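Local structure of PTS-dependent dihydroxyacetone kinase operon regulatory protein (Escherichia coli, 4LRZ) at residues 30-35 against 100-105; 21-26 against 108-113; 256-261 against 286-291. The protein activates transcription of the dhaKLM operon from a sigma-70 promoter and represses its own expression, this chain probably being its sensor region. All coordinates share one frame; numbering follows the deposited sequence.

Contact 1. Residues 30-35 against 100-105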
loop_
_atom_site.group_PDB
_atom_site.type_symbol
_atom_site.label_atom_id
_atom_site.label_comp_id
_atom_site.label_asym_id
_atom_site.label_seq_id
_atom_site.Cartn_x
_atom_site.Cartn_y
_atom_site.Cartn_z
ATOM N N GLU F 30 12.614 -42.237 6.713
ATOM C CA GLU F 30 14.010 -42.352 6.252
ATOM C C GLU F 30 14.205 -42.241 4.754
ATOM O O GLU F 30 15.327 -42.271 4.306
ATOM C CB GLU F 30 14.714 -43.623 6.762
ATOM C CG GLU F 30 13.972 -44.380 7.861
ATOM C CD GLU F 30 12.621 -44.901 7.378
ATOM O OE1 GLU F 30 12.570 -45.442 6.242
ATOM O OE2 GLU F 30 11.624 -44.747 8.134
ATOM N N THR F 31 13.140 -42.146 3.972
ATOM C CA THR F 31 13.329 -42.152 2.528
ATOM C C THR F 31 13.548 -40.749 2.006
ATOM O O THR F 31 13.056 -39.765 2.592
ATOM C CB THR F 31 12.162 -42.799 1.776
ATOM O OG1 THR F 31 10.926 -42.221 2.227
ATOM C CG2 THR F 31 12.154 -44.383 1.987
ATOM N N TRP F 32 14.298 -40.659 0.910
ATOM C CA TRP F 32 14.511 -39.395 0.213
ATOM C C TRP F 32 14.912 -39.733 -1.195
ATOM O O TRP F 32 15.735 -40.618 -1.414
ATOM C CB TRP F 32 15.602 -38.540 0.894
ATOM C CG TRP F 32 15.637 -37.089 0.446
ATOM C CD1 TRP F 32 16.438 -36.549 -0.523
ATOM C CD2 TRP F 32 14.837 -36.002 0.957
ATOM N NE1 TRP F 32 16.200 -35.191 -0.642
ATOM C CE2 TRP F 32 15.226 -34.826 0.250
ATOM C CE3 TRP F 32 13.856 -35.900 1.957
ATOM C CZ2 TRP F 32 14.646 -33.567 0.489
ATOM C CZ3 TRP F 32 13.279 -34.635 2.199
ATOM C CH2 TRP F 32 13.685 -33.489 1.465
ATOM N N ASN F 33 14.310 -39.037 -2.150
ATOM C CA ASN F 33 14.625 -39.246 -3.539
ATOM C C ASN F 33 14.681 -37.957 -4.325
ATOM O O ASN F 33 14.575 -36.881 -3.789
ATOM C CB ASN F 33 13.613 -40.182 -4.178
ATOM C CG ASN F 33 14.275 -41.217 -5.077
ATOM O OD1 ASN F 33 14.749 -40.898 -6.172
ATOM N ND2 ASN F 33 14.307 -42.458 -4.616
ATOM N N VAL F 34 14.914 -38.119 -5.613
ATOM C CA VAL F 34 14.834 -37.119 -6.645
ATOM C C VAL F 34 13.594 -36.207 -6.469
ATOM O O VAL F 34 12.487 -36.686 -6.188
ATOM C CB VAL F 34 14.776 -37.928 -7.940
ATOM C CG1 VAL F 34 13.879 -37.303 -8.936
ATOM C CG2 VAL F 34 16.196 -38.216 -8.496
ATOM N N PRO F 35 13.768 -34.878 -6.631
ATOM C CA PRO F 35 12.602 -34.018 -6.413
ATOM C C PRO F 35 11.493 -34.179 -7.470
ATOM O O PRO F 35 11.723 -34.669 -8.607
ATOM C CB PRO F 35 13.200 -32.618 -6.554
ATOM C CG PRO F 35 14.193 -32.805 -7.669
ATOM C CD PRO F 35 14.872 -34.123 -7.257
ATOM N N LEU F 100 20.116 -31.570 -2.080
ATOM C CA LEU F 100 18.981 -32.293 -1.524
ATOM C C LEU F 100 17.758 -32.289 -2.418
ATOM O O LEU F 100 16.736 -32.876 -2.034
ATOM C CB LEU F 100 18.582 -31.724 -0.156
ATOM C CG LEU F 100 19.665 -31.759 0.917
ATOM C CD1 LEU F 100 19.124 -31.194 2.214
ATOM C CD2 LEU F 100 20.189 -33.198 1.109
ATOM N N GLY F 101 17.836 -31.628 -3.583
ATOM C CA GLY F 101 16.682 -31.498 -4.491
ATOM C C GLY F 101 15.917 -30.171 -4.548
ATOM O O GLY F 101 14.938 -30.023 -5.332
ATOM N N PHE F 102 16.323 -29.184 -3.752
ATOM C CA PHE F 102 15.588 -27.932 -3.761
ATOM C C PHE F 102 16.172 -27.001 -4.825
ATOM O O PHE F 102 17.250 -26.483 -4.645
ATOM C CB PHE F 102 15.658 -27.254 -2.402
ATOM C CG PHE F 102 15.057 -28.039 -1.265
ATOM C CD1 PHE F 102 15.871 -28.636 -0.326
ATOM C CD2 PHE F 102 13.687 -28.125 -1.109
ATOM C CE1 PHE F 102 15.333 -29.334 0.772
ATOM C CE2 PHE F 102 13.137 -28.812 -0.026
ATOM C CZ PHE F 102 13.970 -29.425 0.915
ATOM N N ASN F 103 15.467 -26.811 -5.936
ATOM C CA ASN F 103 15.904 -25.976 -7.044
ATOM C C ASN F 103 14.694 -25.167 -7.433
ATOM O O ASN F 103 13.630 -25.383 -6.899
ATOM C CB ASN F 103 16.294 -26.848 -8.235
ATOM C CG ASN F 103 17.464 -27.752 -7.941
ATOM O OD1 ASN F 103 18.602 -27.283 -7.738
ATOM N ND2 ASN F 103 17.204 -29.059 -7.910
ATOM N N ASP F 104 14.846 -24.247 -8.380
ATOM C CA ASP F 104 13.692 -23.578 -8.979
ATOM C C ASP F 104 12.744 -24.646 -9.529
ATOM O O ASP F 104 13.173 -25.583 -10.189
ATOM C CB ASP F 104 14.102 -22.651 -10.123
ATOM C CG ASP F 104 14.845 -21.429 -9.656
ATOM O OD1 ASP F 104 15.385 -20.740 -10.529
ATOM O OD2 ASP F 104 14.924 -21.158 -8.444
ATOM N N GLY F 105 11.460 -24.486 -9.242
ATOM C CA GLY F 105 10.445 -25.475 -9.640
ATOM C C GLY F 105 10.216 -26.718 -8.799
ATOM O O GLY F 105 9.288 -27.476 -9.111
#
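Trp32 hooks its indole onto the backbone carbonyl of Leu100, and this is the polar bond that joins the two loops. NE1 donates to Leu100 O over 2.8 Å, with an N-H...O angle of 147°. The oxygen lies practically in the indole plane, at the ring edge, while the donor is tilted 25° from the carbonyl plane. The same oxygen sits 3.3 Å from Trp32 CZ2, so the carbonyl faces the NE1-CZ2 stretch of that edge. What carries the ring this far is the extended first torsion of Trp32, which sets CG opposite the backbone N (chi1 -165°). Further along the rim, Trp32 CH2 meets Phe102 CZ at 4.1 Å, the two side chains crossing at about a right angle. Phe102 starts out away from 30-35, and it is the far end of its ring that comes back to the indole. Pro35 makes the second footing: its CB packs 3.4 Å from Gly101 O, whose hydrogen bond is to Thr106 OG1. Gly101 closes a Schellman motif with positive phi; a CB there would be pressed against Pro35 CB and the preceding carbonyl. The contact thus pins the loop between helices 14-26 and 40-49 onto the turn that ends helix 91-99, and Ile113 of helix 110-113 packs against both aromatic rings.

Contact 2. Residues 21-26 against 108-113; sequences ERCNKL and CAEGII
Arg22 and Glu110 form a salt bridge between helix 14-26 and helix 110-113. The guanidinium comes side-on: NE reaches Glu110 OE1 at 2.8 Å and NH2 reaches Glu110 OE2, also at 2.8 Å, one nitrogen to each oxygen. The NE bond is the straighter, at 164° against 147° for the NH2 bond. OE1 is met on its syn side, a little out of the carboxylate plane, and OE2 through its syn lone pair; the two flat groups are turned 32° apart. Arg22 gets there by bending its chain at chi3, whereas Glu110 runs out extended to cross it. The carboxylate has a further mate in Ser19 OG, which bonds to OE2, so its rotation is fixed by three bonds from helix 14-26. This is the dense part, and Cys23 adds to it: SG rests 3.8 Å from Glu110 CG, while Ile123 packs on both charged side chains. The other part is loose. Gly111 and Leu26 are exposed, and Leu26 comes no closer than 6.0 Å to 108-113 with its side chain. Ala109 sits at the N-cap position of the short helix, and its O takes the first-turn bonds from Ile112 N and Ile113 N, which puts Glu110 in the first turn. Here an N-terminal helix is tied by an interhelical salt bridge to the helical connection between strands 84-89 and 128-131 of the GAF domain.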
loop_
_atom_site.group_PDB
_atom_site.type_symbol
_atom_site.label_atom_id
_atom_site.label_comp_id
_atom_site.label_asym_id
_atom_site.label_seq_id
_atom_site.Cartn_x
_atom_site.Cartn_y
_atom_site.Cartn_z
ATOM N N GLU F 21 0.849 -37.142 11.812
ATOM C CA GLU F 21 -0.239 -38.117 11.556
ATOM C C GLU F 21 -0.659 -38.165 10.085
ATOM O O GLU F 21 -1.013 -39.223 9.612
ATOM C CB GLU F 21 -1.511 -37.896 12.415
ATOM C CG GLU F 21 -1.356 -37.996 13.958
ATOM C CD GLU F 21 -2.682 -37.673 14.745
ATOM O OE1 GLU F 21 -3.601 -36.999 14.173
ATOM O OE2 GLU F 21 -2.800 -38.099 15.940
ATOM N N ARG F 22 -0.647 -37.037 9.371
ATOM C CA ARG F 22 -0.993 -37.050 7.931
ATOM C C ARG F 22 0.110 -37.731 7.126
ATOM O O ARG F 22 -0.153 -38.536 6.226
ATOM C CB ARG F 22 -1.250 -35.643 7.398
ATOM C CG ARG F 22 -2.409 -34.901 8.090
ATOM C CD ARG F 22 -2.740 -33.572 7.348
ATOM N NE ARG F 22 -1.668 -32.567 7.417
ATOM C CZ ARG F 22 -1.551 -31.663 8.396
ATOM N NH1 ARG F 22 -2.435 -31.628 9.400
ATOM N NH2 ARG F 22 -0.546 -30.789 8.375
ATOM N N CYS F 23 1.348 -37.418 7.486
ATOM C CA CYS F 23 2.533 -37.969 6.815
ATOM C C CYS F 23 2.726 -39.476 7.042
ATOM O O CYS F 23 3.283 -40.166 6.189
ATOM C CB CYS F 23 3.793 -37.214 7.259
ATOM S SG CYS F 23 3.976 -35.480 6.660
ATOM N N ASN F 24 2.263 -39.955 8.199
ATOM C CA ASN F 24 2.332 -41.360 8.604
ATOM C C ASN F 24 1.613 -42.328 7.656
ATOM O O ASN F 24 2.048 -43.452 7.489
ATOM C CB ASN F 24 1.748 -41.526 10.015
ATOM C CG ASN F 24 2.799 -41.441 11.083
ATOM O OD1 ASN F 24 3.967 -41.747 10.836
ATOM N ND2 ASN F 24 2.401 -41.022 12.284
ATOM N N LYS F 25 0.506 -41.862 7.069
ATOM C CA LYS F 25 -0.305 -42.646 6.156
ATOM C C LYS F 25 0.506 -43.172 4.971
ATOM O O LYS F 25 0.456 -44.371 4.680
ATOM C CB LYS F 25 -1.488 -41.820 5.647
ATOM C CG LYS F 25 -2.520 -41.413 6.725
ATOM C CD LYS F 25 -3.611 -40.447 6.140
ATOM C CE LYS F 25 -4.336 -39.582 7.212
ATOM N NZ LYS F 25 -4.349 -38.061 6.924
ATOM N N LEU F 26 1.289 -42.302 4.334
ATOM C CA LEU F 26 1.797 -42.523 2.970
ATOM C C LEU F 26 3.293 -42.407 2.761
ATOM O O LEU F 26 3.751 -42.307 1.626
ATOM C CB LEU F 26 1.238 -41.444 2.054
ATOM C CG LEU F 26 -0.243 -41.383 1.759
ATOM C CD1 LEU F 26 -0.530 -39.932 1.324
ATOM C CD2 LEU F 26 -0.632 -42.438 0.708
ATOM N N CYS F 108 7.382 -28.569 -2.676
ATOM C CA CYS F 108 7.772 -28.850 -1.305
ATOM C C CYS F 108 6.550 -29.142 -0.455
ATOM O O CYS F 108 6.606 -29.024 0.800
ATOM C CB CYS F 108 8.472 -27.613 -0.696
ATOM S SG CYS F 108 9.905 -27.061 -1.607
ATOM N N ALA F 109 5.461 -29.540 -1.120
ATOM C CA ALA F 109 4.255 -30.024 -0.432
ATOM C C ALA F 109 4.583 -30.996 0.695
ATOM O O ALA F 109 5.626 -31.652 0.702
ATOM C CB ALA F 109 3.209 -30.615 -1.426
ATOM N N GLU F 110 3.713 -30.979 1.695
ATOM C CA GLU F 110 3.835 -31.822 2.844
ATOM C C GLU F 110 3.777 -33.275 2.409
ATOM O O GLU F 110 4.426 -34.117 3.025
ATOM C CB GLU F 110 2.644 -31.567 3.757
ATOM C CG GLU F 110 2.722 -32.298 5.065
ATOM C CD GLU F 110 1.576 -31.910 5.993
ATOM O OE1 GLU F 110 0.414 -32.174 5.635
ATOM O OE2 GLU F 110 1.829 -31.311 7.074
ATOM N N GLY F 111 2.963 -33.558 1.388
ATOM C CA GLY F 111 2.807 -34.915 0.860
ATOM C C GLY F 111 4.067 -35.370 0.124
ATOM O O GLY F 111 4.166 -36.532 -0.268
ATOM N N ILE F 112 5.043 -34.469 -0.060
ATOM C CA ILE F 112 6.279 -34.883 -0.767
ATOM C C ILE F 112 7.491 -34.872 0.170
ATOM O O ILE F 112 8.309 -35.797 0.180
ATOM C CB ILE F 112 6.567 -34.007 -2.008
ATOM C CG1 ILE F 112 5.328 -33.918 -2.899
ATOM C CG2 ILE F 112 7.797 -34.512 -2.749
ATOM C CD1 ILE F 112 5.494 -33.064 -4.138
ATOM N N ILE F 113 7.623 -33.836 0.978
ATOM C CA ILE F 113 8.841 -33.741 1.777
ATOM C C ILE F 113 8.559 -33.894 3.268
ATOM O O ILE F 113 9.471 -33.777 4.079
ATOM C CB ILE F 113 9.702 -32.434 1.465
ATOM C CG1 ILE F 113 8.969 -31.140 1.917
ATOM C CG2 ILE F 113 10.181 -32.416 -0.018
ATOM C CD1 ILE F 113 9.827 -29.922 1.904
#

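Contact 3. Residues 256-261 against 286-291; sequences AVLQQA and ITLKPI
Thr287 OG1 is held twice on the far side of strand 281-293, by the backbone N of His270 and by His304 NE2, while the residues flanking Thr287 turn the other way to meet helix 256-264. There the contact is purely apolar. Leu258 is its centre: Ile286 CD1 sits against Leu258 CG and its methyl CD1, each 3.8 Å away, and the two side chains come together tip to tip. The leucine's other methyl, CD2, touches Leu288 CD1 at 3.8 Å. Leu288 points at the helix from its CB, and with CG anti to the backbone N (chi1 -179°) its methyls meet Leu258 and Ala261, CD2 lying 4.3 Å from Ala261 CB, one helical turn beyond Leu258. Were Leu258 cut back to an alanine, a gap would probably open between helix and strand, and Ile286 CD1 and Leu288 CD1 would lose their shared partner. The helix and strand segments run nearly parallel, 14° apart, with axes 10.6 Å from each other. Phe275 and Leu301, from strands 271-276 and 296-304 on either side of 281-293, also pack on Leu258, and helix 256-264 lies along strand 281-293, packed on one face of the antiparallel sheet of the PAS fold.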
loop_
_atom_site.group_PDB
_atom_site.type_symbol
_atom_site.label_atom_id
_atom_site.label_comp_id
_atom_site.label_asym_id
_atom_site.label_seq_id
_atom_site.Cartn_x
_atom_site.Cartn_y
_atom_site.Cartn_z
ATOM N N ALA F 256 -18.599 38.950 -10.975
ATOM C CA ALA F 256 -18.928 39.355 -9.607
ATOM C C ALA F 256 -19.795 38.322 -8.858
ATOM O O ALA F 256 -19.580 38.058 -7.662
ATOM C CB ALA F 256 -19.615 40.724 -9.621
ATOM N N VAL F 257 -20.767 37.746 -9.569
ATOM C CA VAL F 257 -21.743 36.820 -8.988
ATOM C C VAL F 257 -21.043 35.552 -8.503
ATOM O O VAL F 257 -21.288 35.074 -7.388
ATOM C CB VAL F 257 -22.855 36.453 -10.003
ATOM C CG1 VAL F 257 -23.939 35.605 -9.336
ATOM C CG2 VAL F 257 -23.474 37.710 -10.619
ATOM N N LEU F 258 -20.166 35.028 -9.352
ATOM C CA LEU F 258 -19.314 33.908 -9.001
ATOM C C LEU F 258 -18.322 34.218 -7.883
ATOM O O LEU F 258 -18.130 33.406 -6.994
ATOM C CB LEU F 258 -18.562 33.425 -10.237
ATOM C CG LEU F 258 -19.247 32.275 -10.962
ATOM C CD1 LEU F 258 -18.873 32.286 -12.423
ATOM C CD2 LEU F 258 -18.846 30.969 -10.309
ATOM N N GLN F 259 -17.700 35.392 -7.928
ATOM C CA GLN F 259 -16.675 35.752 -6.956
ATOM C C GLN F 259 -17.247 35.677 -5.555
ATOM O O GLN F 259 -16.615 35.131 -4.646
ATOM C CB GLN F 259 -16.149 37.162 -7.218
ATOM C CG GLN F 259 -14.650 37.289 -7.059
ATOM C CD GLN F 259 -13.915 36.669 -8.222
ATOM O OE1 GLN F 259 -13.246 35.635 -8.078
ATOM N NE2 GLN F 259 -14.055 37.280 -9.400
ATOM N N GLN F 260 -18.451 36.223 -5.402
ATOM C CA GLN F 260 -19.142 36.254 -4.122
ATOM C C GLN F 260 -19.378 34.820 -3.676
ATOM O O GLN F 260 -18.800 34.370 -2.681
ATOM C CB GLN F 260 -20.465 37.033 -4.233
ATOM C CG GLN F 260 -21.247 37.196 -2.919
ATOM C CD GLN F 260 -22.384 38.209 -3.028
ATOM O OE1 GLN F 260 -22.306 39.184 -3.789
ATOM N NE2 GLN F 260 -23.445 37.990 -2.254
ATOM N N ALA F 261 -20.196 34.104 -4.447
ATOM C CA ALA F 261 -20.518 32.703 -4.174
ATOM C C ALA F 261 -19.279 31.849 -3.854
ATOM O O ALA F 261 -19.305 31.086 -2.883
ATOM C CB ALA F 261 -21.328 32.102 -5.323
ATOM N N ILE F 286 -24.956 29.149 -15.770
ATOM C CA ILE F 286 -24.010 28.340 -15.040
ATOM C C ILE F 286 -24.646 27.647 -13.855
ATOM O O ILE F 286 -25.743 28.001 -13.448
ATOM C CB ILE F 286 -22.838 29.194 -14.537
ATOM C CG1 ILE F 286 -23.296 30.091 -13.390
ATOM C CG2 ILE F 286 -22.247 30.006 -15.673
ATOM C CD1 ILE F 286 -22.226 30.454 -12.420
ATOM N N THR F 287 -23.935 26.655 -13.319
ATOM C CA THR F 287 -24.185 26.078 -11.990
ATOM C C THR F 287 -22.852 26.017 -11.275
ATOM O O THR F 287 -21.830 25.726 -11.887
ATOM C CB THR F 287 -24.822 24.662 -12.068
ATOM O OG1 THR F 287 -26.229 24.780 -12.320
ATOM C CG2 THR F 287 -24.640 23.884 -10.768
ATOM N N LEU F 288 -22.849 26.327 -9.989
ATOM C CA LEU F 288 -21.636 26.202 -9.198
ATOM C C LEU F 288 -21.855 25.211 -8.099
ATOM O O LEU F 288 -22.716 25.398 -7.265
ATOM C CB LEU F 288 -21.179 27.531 -8.590
ATOM C CG LEU F 288 -19.878 27.334 -7.794
ATOM C CD1 LEU F 288 -18.670 27.494 -8.697
ATOM C CD2 LEU F 288 -19.781 28.292 -6.623
ATOM N N LYS F 289 -21.041 24.169 -8.100
ATOM C CA LYS F 289 -21.150 23.079 -7.142
ATOM C C LYS F 289 -19.942 23.088 -6.224
ATOM O O LYS F 289 -18.853 22.740 -6.641
ATOM C CB LYS F 289 -21.258 21.742 -7.880
ATOM C CG LYS F 289 -21.219 20.511 -7.009
ATOM C CD LYS F 289 -22.527 20.268 -6.264
ATOM C CE LYS F 289 -22.698 18.805 -5.954
ATOM N NZ LYS F 289 -23.629 18.611 -4.817
ATOM N N PRO F 290 -20.119 23.537 -4.978
ATOM C CA PRO F 290 -19.047 23.397 -3.967
ATOM C C PRO F 290 -18.810 21.946 -3.629
ATOM O O PRO F 290 -19.759 21.158 -3.633
ATOM C CB PRO F 290 -19.631 24.102 -2.725
ATOM C CG PRO F 290 -20.756 24.985 -3.257
ATOM C CD PRO F 290 -21.304 24.250 -4.454
ATOM N N ILE F 291 -17.562 21.588 -3.340
ATOM C CA ILE F 291 -17.249 20.263 -2.793
ATOM C C ILE F 291 -16.481 20.483 -1.510
ATOM O O ILE F 291 -15.378 21.045 -1.527
ATOM C CB ILE F 291 -16.358 19.411 -3.738
ATOM C CG1 ILE F 291 -17.023 19.174 -5.090
ATOM C CG2 ILE F 291 -15.991 18.057 -3.083
ATOM C CD1 ILE F 291 -16.005 18.719 -6.183
#

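How the contacts relate
From the N terminus the chain runs through helix 14-26, which carries the first half of contact 2, straight into the loop that opens contact 1. Contact 1 closes first, at 100-105, and contact 2 next, at 108-113, so contact 1 is nested within the loop of contact 2. The two touch, Phe102 of contact 1 packing on Cys108 of contact 2. Together they tie helix 14-26 and the loop after it to the turn that ends helix 91-99 and to helix 110-113. Helix 174-211 then leads to the PAS fold, where contact 3 closes a separate, short loop, its centre about 73 Å from that of contact 1 and about 71 Å from that of contact 2.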